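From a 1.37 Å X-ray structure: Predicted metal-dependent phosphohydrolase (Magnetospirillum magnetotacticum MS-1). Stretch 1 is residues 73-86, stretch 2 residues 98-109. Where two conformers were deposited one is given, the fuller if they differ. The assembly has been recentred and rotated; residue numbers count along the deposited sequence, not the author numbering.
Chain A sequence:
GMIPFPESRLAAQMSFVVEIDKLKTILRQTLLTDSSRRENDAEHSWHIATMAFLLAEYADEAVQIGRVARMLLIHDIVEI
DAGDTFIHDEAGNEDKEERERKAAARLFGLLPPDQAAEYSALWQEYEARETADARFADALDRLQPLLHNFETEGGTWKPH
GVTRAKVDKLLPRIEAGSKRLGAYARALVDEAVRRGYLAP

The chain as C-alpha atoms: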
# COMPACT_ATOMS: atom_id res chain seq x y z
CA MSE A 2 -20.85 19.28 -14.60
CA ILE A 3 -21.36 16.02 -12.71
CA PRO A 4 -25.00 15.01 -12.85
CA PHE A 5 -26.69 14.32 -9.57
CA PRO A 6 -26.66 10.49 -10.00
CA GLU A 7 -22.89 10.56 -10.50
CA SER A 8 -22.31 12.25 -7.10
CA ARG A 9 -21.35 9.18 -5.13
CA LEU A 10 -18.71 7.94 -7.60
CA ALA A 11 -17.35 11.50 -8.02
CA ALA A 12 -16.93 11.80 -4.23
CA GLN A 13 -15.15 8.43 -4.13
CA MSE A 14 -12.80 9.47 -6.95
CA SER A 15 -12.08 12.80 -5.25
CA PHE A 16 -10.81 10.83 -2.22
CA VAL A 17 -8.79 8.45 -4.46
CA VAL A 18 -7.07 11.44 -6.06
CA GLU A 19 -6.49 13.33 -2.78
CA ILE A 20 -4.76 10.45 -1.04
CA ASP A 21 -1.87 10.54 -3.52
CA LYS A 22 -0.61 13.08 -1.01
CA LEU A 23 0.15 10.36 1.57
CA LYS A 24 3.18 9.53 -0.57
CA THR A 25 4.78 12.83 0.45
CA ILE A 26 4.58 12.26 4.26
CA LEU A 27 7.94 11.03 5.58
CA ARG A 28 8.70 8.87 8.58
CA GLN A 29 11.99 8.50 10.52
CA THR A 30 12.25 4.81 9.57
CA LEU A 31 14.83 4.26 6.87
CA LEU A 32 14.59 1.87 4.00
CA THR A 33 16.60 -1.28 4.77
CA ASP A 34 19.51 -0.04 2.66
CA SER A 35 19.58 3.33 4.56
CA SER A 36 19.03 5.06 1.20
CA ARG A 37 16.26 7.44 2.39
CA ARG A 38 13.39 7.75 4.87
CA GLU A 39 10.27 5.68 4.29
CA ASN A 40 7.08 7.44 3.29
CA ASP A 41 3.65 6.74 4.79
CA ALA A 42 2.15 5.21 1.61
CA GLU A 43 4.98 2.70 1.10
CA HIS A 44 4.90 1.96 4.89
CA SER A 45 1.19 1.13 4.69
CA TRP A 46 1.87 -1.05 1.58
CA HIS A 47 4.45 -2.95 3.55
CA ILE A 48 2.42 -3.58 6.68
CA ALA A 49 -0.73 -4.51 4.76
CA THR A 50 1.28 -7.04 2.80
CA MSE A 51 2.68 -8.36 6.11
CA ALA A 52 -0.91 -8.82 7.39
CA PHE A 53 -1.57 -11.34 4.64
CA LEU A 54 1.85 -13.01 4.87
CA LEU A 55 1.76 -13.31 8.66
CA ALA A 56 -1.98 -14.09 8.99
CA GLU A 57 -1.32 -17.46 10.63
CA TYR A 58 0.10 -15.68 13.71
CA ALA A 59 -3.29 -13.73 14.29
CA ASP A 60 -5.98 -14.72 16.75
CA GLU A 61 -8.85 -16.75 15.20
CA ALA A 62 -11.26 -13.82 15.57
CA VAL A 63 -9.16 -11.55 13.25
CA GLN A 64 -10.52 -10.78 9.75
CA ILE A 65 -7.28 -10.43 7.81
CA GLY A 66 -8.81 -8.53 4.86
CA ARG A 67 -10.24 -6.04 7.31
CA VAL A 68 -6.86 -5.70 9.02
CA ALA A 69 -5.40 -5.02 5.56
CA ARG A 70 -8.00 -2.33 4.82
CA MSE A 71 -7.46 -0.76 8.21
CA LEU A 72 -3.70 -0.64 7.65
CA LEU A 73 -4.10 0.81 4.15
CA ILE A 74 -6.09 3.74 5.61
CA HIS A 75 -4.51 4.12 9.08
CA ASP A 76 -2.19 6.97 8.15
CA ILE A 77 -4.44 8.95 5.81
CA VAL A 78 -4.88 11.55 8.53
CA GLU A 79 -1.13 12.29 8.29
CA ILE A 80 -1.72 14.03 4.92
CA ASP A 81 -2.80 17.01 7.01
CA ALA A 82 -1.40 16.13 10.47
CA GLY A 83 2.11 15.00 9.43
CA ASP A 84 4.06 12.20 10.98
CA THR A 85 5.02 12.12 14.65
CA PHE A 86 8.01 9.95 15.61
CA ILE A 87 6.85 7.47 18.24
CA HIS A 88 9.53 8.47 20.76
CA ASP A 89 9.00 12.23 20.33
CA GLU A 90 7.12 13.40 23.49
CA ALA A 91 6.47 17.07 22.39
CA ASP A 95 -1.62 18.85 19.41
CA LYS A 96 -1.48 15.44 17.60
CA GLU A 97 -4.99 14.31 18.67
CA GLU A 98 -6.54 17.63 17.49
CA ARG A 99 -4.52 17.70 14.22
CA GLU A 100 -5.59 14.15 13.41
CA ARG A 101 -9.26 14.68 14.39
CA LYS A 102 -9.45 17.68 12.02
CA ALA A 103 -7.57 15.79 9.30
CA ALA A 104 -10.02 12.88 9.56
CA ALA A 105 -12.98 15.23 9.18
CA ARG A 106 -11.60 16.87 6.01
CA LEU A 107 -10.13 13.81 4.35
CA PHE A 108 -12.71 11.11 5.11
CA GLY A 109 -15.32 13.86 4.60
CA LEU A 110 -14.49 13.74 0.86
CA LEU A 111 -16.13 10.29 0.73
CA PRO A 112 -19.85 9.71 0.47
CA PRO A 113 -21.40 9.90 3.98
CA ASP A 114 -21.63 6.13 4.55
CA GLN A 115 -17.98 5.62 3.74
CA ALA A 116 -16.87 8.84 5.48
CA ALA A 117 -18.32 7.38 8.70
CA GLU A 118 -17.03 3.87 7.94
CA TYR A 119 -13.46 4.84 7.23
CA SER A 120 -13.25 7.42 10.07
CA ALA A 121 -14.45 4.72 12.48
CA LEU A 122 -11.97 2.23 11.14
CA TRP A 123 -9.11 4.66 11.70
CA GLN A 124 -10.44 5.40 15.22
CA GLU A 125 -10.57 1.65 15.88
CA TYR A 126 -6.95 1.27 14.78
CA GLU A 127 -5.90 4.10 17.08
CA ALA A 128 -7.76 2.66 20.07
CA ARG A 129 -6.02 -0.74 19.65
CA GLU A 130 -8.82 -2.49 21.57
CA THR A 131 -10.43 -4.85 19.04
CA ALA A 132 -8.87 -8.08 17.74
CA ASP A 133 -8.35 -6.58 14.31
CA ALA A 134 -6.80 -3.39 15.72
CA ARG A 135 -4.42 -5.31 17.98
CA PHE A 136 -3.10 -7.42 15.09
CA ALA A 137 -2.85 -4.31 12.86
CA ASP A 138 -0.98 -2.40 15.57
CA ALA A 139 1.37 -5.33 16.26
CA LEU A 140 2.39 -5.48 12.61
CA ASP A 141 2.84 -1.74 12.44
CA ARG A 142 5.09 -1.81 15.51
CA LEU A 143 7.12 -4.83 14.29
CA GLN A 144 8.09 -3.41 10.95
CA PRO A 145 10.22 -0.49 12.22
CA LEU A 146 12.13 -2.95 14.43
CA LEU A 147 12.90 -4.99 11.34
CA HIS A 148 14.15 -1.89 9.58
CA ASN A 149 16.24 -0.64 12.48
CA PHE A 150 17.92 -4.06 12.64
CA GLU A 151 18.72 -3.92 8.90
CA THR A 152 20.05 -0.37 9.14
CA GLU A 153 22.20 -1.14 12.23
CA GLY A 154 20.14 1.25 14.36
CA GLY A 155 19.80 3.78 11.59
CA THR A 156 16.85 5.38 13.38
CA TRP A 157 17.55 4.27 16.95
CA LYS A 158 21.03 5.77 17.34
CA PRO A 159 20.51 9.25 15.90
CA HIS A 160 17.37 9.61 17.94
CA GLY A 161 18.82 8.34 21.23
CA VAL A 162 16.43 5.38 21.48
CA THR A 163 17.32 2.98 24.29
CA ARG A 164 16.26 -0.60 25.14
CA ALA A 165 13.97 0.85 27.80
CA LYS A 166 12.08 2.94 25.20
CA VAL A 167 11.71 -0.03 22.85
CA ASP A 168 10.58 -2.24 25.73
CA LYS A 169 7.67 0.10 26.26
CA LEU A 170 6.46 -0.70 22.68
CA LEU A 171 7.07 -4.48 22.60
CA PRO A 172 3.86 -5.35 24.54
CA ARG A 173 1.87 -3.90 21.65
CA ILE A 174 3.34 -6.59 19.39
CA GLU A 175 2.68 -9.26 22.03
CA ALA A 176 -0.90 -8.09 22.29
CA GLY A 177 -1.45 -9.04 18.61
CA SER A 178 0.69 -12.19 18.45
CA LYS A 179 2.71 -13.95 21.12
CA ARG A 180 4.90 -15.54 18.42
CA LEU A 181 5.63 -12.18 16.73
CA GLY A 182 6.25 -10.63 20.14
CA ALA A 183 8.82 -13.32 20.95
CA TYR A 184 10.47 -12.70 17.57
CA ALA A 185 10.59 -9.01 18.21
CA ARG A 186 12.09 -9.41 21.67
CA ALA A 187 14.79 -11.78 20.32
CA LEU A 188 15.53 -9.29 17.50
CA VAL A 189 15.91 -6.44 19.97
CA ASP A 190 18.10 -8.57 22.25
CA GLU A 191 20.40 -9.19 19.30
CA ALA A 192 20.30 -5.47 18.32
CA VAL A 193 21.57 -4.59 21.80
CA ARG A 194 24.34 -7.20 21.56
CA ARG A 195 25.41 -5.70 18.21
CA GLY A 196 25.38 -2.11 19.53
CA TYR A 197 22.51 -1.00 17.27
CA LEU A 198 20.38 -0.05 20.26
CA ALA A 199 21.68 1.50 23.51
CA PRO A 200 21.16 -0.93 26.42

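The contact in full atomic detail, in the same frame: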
# COMPACT_ATOMS: atom_id res chain seq x y z
N LEU A 73 -4.21 -0.04 5.35
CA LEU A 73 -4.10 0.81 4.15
C LEU A 73 -4.57 2.23 4.46
O LEU A 73 -4.06 3.19 3.89
CB LEU A 73 -4.89 0.25 2.99
CG LEU A 73 -4.35 -1.09 2.44
CD1 LEU A 73 -5.35 -1.67 1.44
CD2 LEU A 73 -2.97 -0.87 1.74
N ILE A 74 -5.54 2.40 5.37
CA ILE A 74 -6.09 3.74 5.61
C ILE A 74 -5.57 4.40 6.90
O ILE A 74 -5.90 5.56 7.16
CB ILE A 74 -7.64 3.77 5.54
CG1 ILE A 74 -8.33 2.92 6.61
CG2 ILE A 74 -8.06 3.33 4.16
CD1 ILE A 74 -8.45 3.56 8.00
N HIS A 75 -4.81 3.67 7.73
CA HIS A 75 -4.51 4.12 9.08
C HIS A 75 -3.73 5.41 9.19
O HIS A 75 -3.83 6.06 10.22
CB HIS A 75 -3.80 3.00 9.93
CG HIS A 75 -2.31 2.97 9.76
ND1 HIS A 75 -1.67 2.43 8.64
CD2 HIS A 75 -1.33 3.48 10.55
CE1 HIS A 75 -0.36 2.60 8.77
NE2 HIS A 75 -0.13 3.21 9.94
N ASP A 76 -2.96 5.75 8.16
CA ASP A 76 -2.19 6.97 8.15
C ASP A 76 -2.71 8.06 7.23
O ASP A 76 -2.10 9.12 7.11
CB ASP A 76 -0.71 6.70 7.82
CG ASP A 76 0.13 6.42 9.05
OD1 ASP A 76 -0.30 6.77 10.18
OD2 ASP A 76 1.26 5.93 8.84
N ILE A 77 -3.88 7.88 6.66
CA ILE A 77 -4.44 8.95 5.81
C ILE A 77 -4.52 10.29 6.51
O ILE A 77 -4.23 11.34 5.89
CB ILE A 77 -5.75 8.51 5.15
CG1 ILE A 77 -5.43 7.48 4.02
CG2 ILE A 77 -6.58 9.73 4.67
CD1 ILE A 77 -6.66 6.75 3.45
N VAL A 78 -4.86 10.29 7.81
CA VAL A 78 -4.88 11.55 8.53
C VAL A 78 -3.56 12.33 8.51
O VAL A 78 -3.55 13.58 8.63
CB VAL A 78 -5.32 11.39 10.01
CG1 VAL A 78 -6.83 11.00 10.06
CG2 VAL A 78 -4.39 10.42 10.80
N GLU A 79 -2.43 11.63 8.33
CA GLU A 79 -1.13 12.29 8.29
C GLU A 79 -0.93 13.21 7.08
O GLU A 79 -0.02 14.04 7.09
CB GLU A 79 0.03 11.27 8.45
CG GLU A 79 -0.11 10.46 9.77
CD GLU A 79 1.17 9.82 10.27
OE1 GLU A 79 2.14 9.71 9.52
OE2 GLU A 79 1.18 9.47 11.48
N ILE A 80 -1.74 13.07 6.03
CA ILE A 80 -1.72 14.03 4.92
C ILE A 80 -1.78 15.44 5.44
O ILE A 80 -1.07 16.31 4.93
CB ILE A 80 -2.83 13.74 3.89
CG1 ILE A 80 -2.54 12.45 3.12
CG2 ILE A 80 -3.04 14.92 2.95
CD1 ILE A 80 -3.72 11.89 2.41
N ASP A 81 -2.67 15.70 6.40
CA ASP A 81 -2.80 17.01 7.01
C ASP A 81 -2.03 17.12 8.32
O ASP A 81 -1.52 18.21 8.66
CB ASP A 81 -4.27 17.36 7.29
CG ASP A 81 -5.13 17.59 6.04
OD1 ASP A 81 -4.61 17.57 4.88
OD2 ASP A 81 -6.35 17.87 6.29
N ALA A 82 -1.99 16.05 9.12
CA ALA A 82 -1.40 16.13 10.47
C ALA A 82 0.11 15.92 10.51
O ALA A 82 0.73 16.26 11.53
CB ALA A 82 -2.08 15.17 11.43
N GLY A 83 0.69 15.37 9.45
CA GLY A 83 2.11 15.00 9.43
C GLY A 83 2.38 13.77 10.26
O GLY A 83 1.50 13.20 10.89
N ASP A 84 3.61 13.31 10.21
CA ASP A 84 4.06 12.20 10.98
C ASP A 84 4.64 12.69 12.31
O ASP A 84 5.23 13.79 12.38
CB ASP A 84 5.14 11.45 10.21
CG ASP A 84 5.68 10.24 10.96
OD1 ASP A 84 4.87 9.34 11.16
OD2 ASP A 84 6.86 10.21 11.34
N THR A 85 4.43 11.88 13.35
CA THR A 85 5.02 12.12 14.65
C THR A 85 5.85 10.89 15.01
O THR A 85 5.31 9.79 15.10
CB THR A 85 3.89 12.30 15.73
OG1 THR A 85 2.94 13.35 15.35
CG2 THR A 85 4.52 12.67 17.07
N PHE A 86 7.14 11.07 15.24
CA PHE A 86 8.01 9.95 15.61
C PHE A 86 7.56 9.41 16.97
O PHE A 86 7.27 10.18 17.86
CB PHE A 86 9.44 10.42 15.66
CG PHE A 86 10.44 9.33 15.97
CD1 PHE A 86 10.48 8.16 15.23
CD2 PHE A 86 11.33 9.52 16.99
CE1 PHE A 86 11.46 7.20 15.51
CE2 PHE A 86 12.29 8.57 17.30
CZ PHE A 86 12.37 7.40 16.54
N GLU A 98 -5.71 16.61 18.17
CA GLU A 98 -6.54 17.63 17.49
C GLU A 98 -6.25 17.72 15.99
O GLU A 98 -7.19 17.84 15.20
CB GLU A 98 -6.46 19.04 18.11
CG GLU A 98 -7.33 20.10 17.41
N ARG A 99 -4.96 17.69 15.62
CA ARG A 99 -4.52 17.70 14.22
C ARG A 99 -5.17 16.56 13.46
O ARG A 99 -5.69 16.73 12.36
CB ARG A 99 -3.00 17.50 14.14
CG ARG A 99 -2.16 18.72 14.43
CD ARG A 99 -0.75 18.52 13.92
NE ARG A 99 0.16 18.07 14.96
CZ ARG A 99 0.71 16.87 15.04
NH1 ARG A 99 0.48 15.95 14.09
NH2 ARG A 99 1.53 16.58 16.05
N GLU A 100 -5.09 15.38 14.06
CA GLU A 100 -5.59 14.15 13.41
C GLU A 100 -7.12 14.14 13.35
O GLU A 100 -7.70 13.77 12.34
CB GLU A 100 -4.99 12.88 14.07
CG GLU A 100 -3.48 12.75 13.81
CD GLU A 100 -2.84 11.47 14.24
OE1 GLU A 100 -3.48 10.65 14.92
OE2 GLU A 100 -1.64 11.29 13.90
N ARG A 101 -7.79 14.59 14.40
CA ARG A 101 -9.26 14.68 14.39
C ARG A 101 -9.74 15.59 13.25
O ARG A 101 -10.63 15.19 12.48
CB ARG A 101 -9.78 15.17 15.76
CG ARG A 101 -11.30 15.49 15.86
CD ARG A 101 -11.71 15.87 17.31
NE ARG A 101 -11.16 17.19 17.69
CZ ARG A 101 -10.23 17.41 18.63
NH1 ARG A 101 -9.70 16.43 19.39
NH2 ARG A 101 -9.82 18.66 18.84
N LYS A 102 -9.14 16.78 13.12
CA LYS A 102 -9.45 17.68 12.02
C LYS A 102 -9.09 17.11 10.65
O LYS A 102 -9.85 17.26 9.69
CB LYS A 102 -8.74 19.04 12.18
N ALA A 103 -7.96 16.42 10.56
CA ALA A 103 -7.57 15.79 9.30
C ALA A 103 -8.63 14.75 8.88
O ALA A 103 -9.03 14.68 7.71
CB ALA A 103 -6.21 15.13 9.47
N ALA A 104 -9.02 13.91 9.82
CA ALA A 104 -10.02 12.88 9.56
C ALA A 104 -11.30 13.49 9.01
O ALA A 104 -11.86 13.02 8.01
CB ALA A 104 -10.30 12.09 10.78
N ALA A 105 -11.77 14.56 9.65
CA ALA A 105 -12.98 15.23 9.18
C ALA A 105 -12.88 15.73 7.73
O ALA A 105 -13.83 15.55 6.95
CB ALA A 105 -13.38 16.34 10.13
N ARG A 106 -11.75 16.32 7.34
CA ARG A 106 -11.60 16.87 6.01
C ARG A 106 -11.41 15.77 4.99
O ARG A 106 -12.02 15.78 3.92
CB ARG A 106 -10.42 17.83 5.93
CG ARG A 106 -10.32 18.51 4.56
CD ARG A 106 -9.07 19.34 4.43
NE ARG A 106 -7.88 18.54 4.12
CZ ARG A 106 -7.54 18.08 2.91
NH1 ARG A 106 -8.30 18.28 1.83
NH2 ARG A 106 -6.39 17.46 2.75
N LEU A 107 -10.53 14.82 5.31
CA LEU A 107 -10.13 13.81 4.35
C LEU A 107 -11.20 12.76 4.16
O LEU A 107 -11.64 12.53 3.03
CB LEU A 107 -8.78 13.18 4.76
CG LEU A 107 -7.59 14.15 4.50
CD1 LEU A 107 -6.43 13.84 5.40
CD2 LEU A 107 -7.25 14.15 3.00
N PHE A 108 -11.61 12.07 5.24
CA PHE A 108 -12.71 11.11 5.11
C PHE A 108 -14.00 11.81 4.67
O PHE A 108 -14.83 11.19 4.01
CB PHE A 108 -12.90 10.28 6.40
CG PHE A 108 -11.68 9.44 6.74
CD1 PHE A 108 -11.18 8.50 5.85
CD2 PHE A 108 -10.99 9.61 7.93
CE1 PHE A 108 -10.04 7.75 6.14
CE2 PHE A 108 -9.85 8.84 8.20
CZ PHE A 108 -9.40 7.94 7.32
N GLY A 109 -14.13 13.11 4.97
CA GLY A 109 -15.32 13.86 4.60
C GLY A 109 -15.45 14.03 3.09
O GLY A 109 -16.51 14.41 2.63
O HOH W 1 0.47 13.00 13.46

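The two stretches form a compact helix-against-turn contact, an apolar core of small and branched side chains flanked by an arginine-aspartate salt bridge and by a second arginine that reaches a helix end. Stretch 2 is helical over nearly its whole length, whereas stretch 1 leaves one helix, passes through two overlapping type I turns (Ile74 to Ile77 and Asp76 to Glu79) and enters a short helix that includes residues 79-82. The backbones come close at two places, with CA atoms 5.1 Å apart for Val78 and Ala103 and again for Ala82 and Arg99; together the stretches bury 701 Å².

Small side chains permit this approach. The CB of Ala103 lies 3.2 Å from Val78 O and 3.7 Å from Asp81 CB, while Val78 CG1 rests 3.7 Å from Ala104 CB. Farther along the helix, Leu107 CD1 packs 3.9 Å from Ile80 CB, and Ile77 CG2 lies 4.2 Å from Phe108 CE1. At Ala82, CB sits 3.7 Å from both Arg99 CB and Glu100 CG.

Asp81 and Arg106 form a two-pronged salt bridge through the NE/NH2 side of the guanidinium: Arg106 NE donates to Asp81 OD2 (2.7 Å) and Arg106 NH2 to Asp81 OD1 (2.8 Å). Both bonds are nearly straight, and the carboxylate meets the guanidinium at its edge, so charge attraction and directional bonding reinforce each other.

Arg99 makes a weaker bond, from NH1 to Ala82 O; the distance is short, 2.6 Å, but the angle of 116° is poor. Here the chain leaves the helix at Gly83, whose positive phi favours glycine. A water accepts from Arg99 NH1 (3.0 Å) and Thr85 OG1 (3.1 Å) and donates to Gly83 O and Glu100 OE2 (both 2.8 Å), tying the loop to the helix. Glu79 OE2 approaches Glu100 OE2 to 4.1 Å, a proximity of like charges.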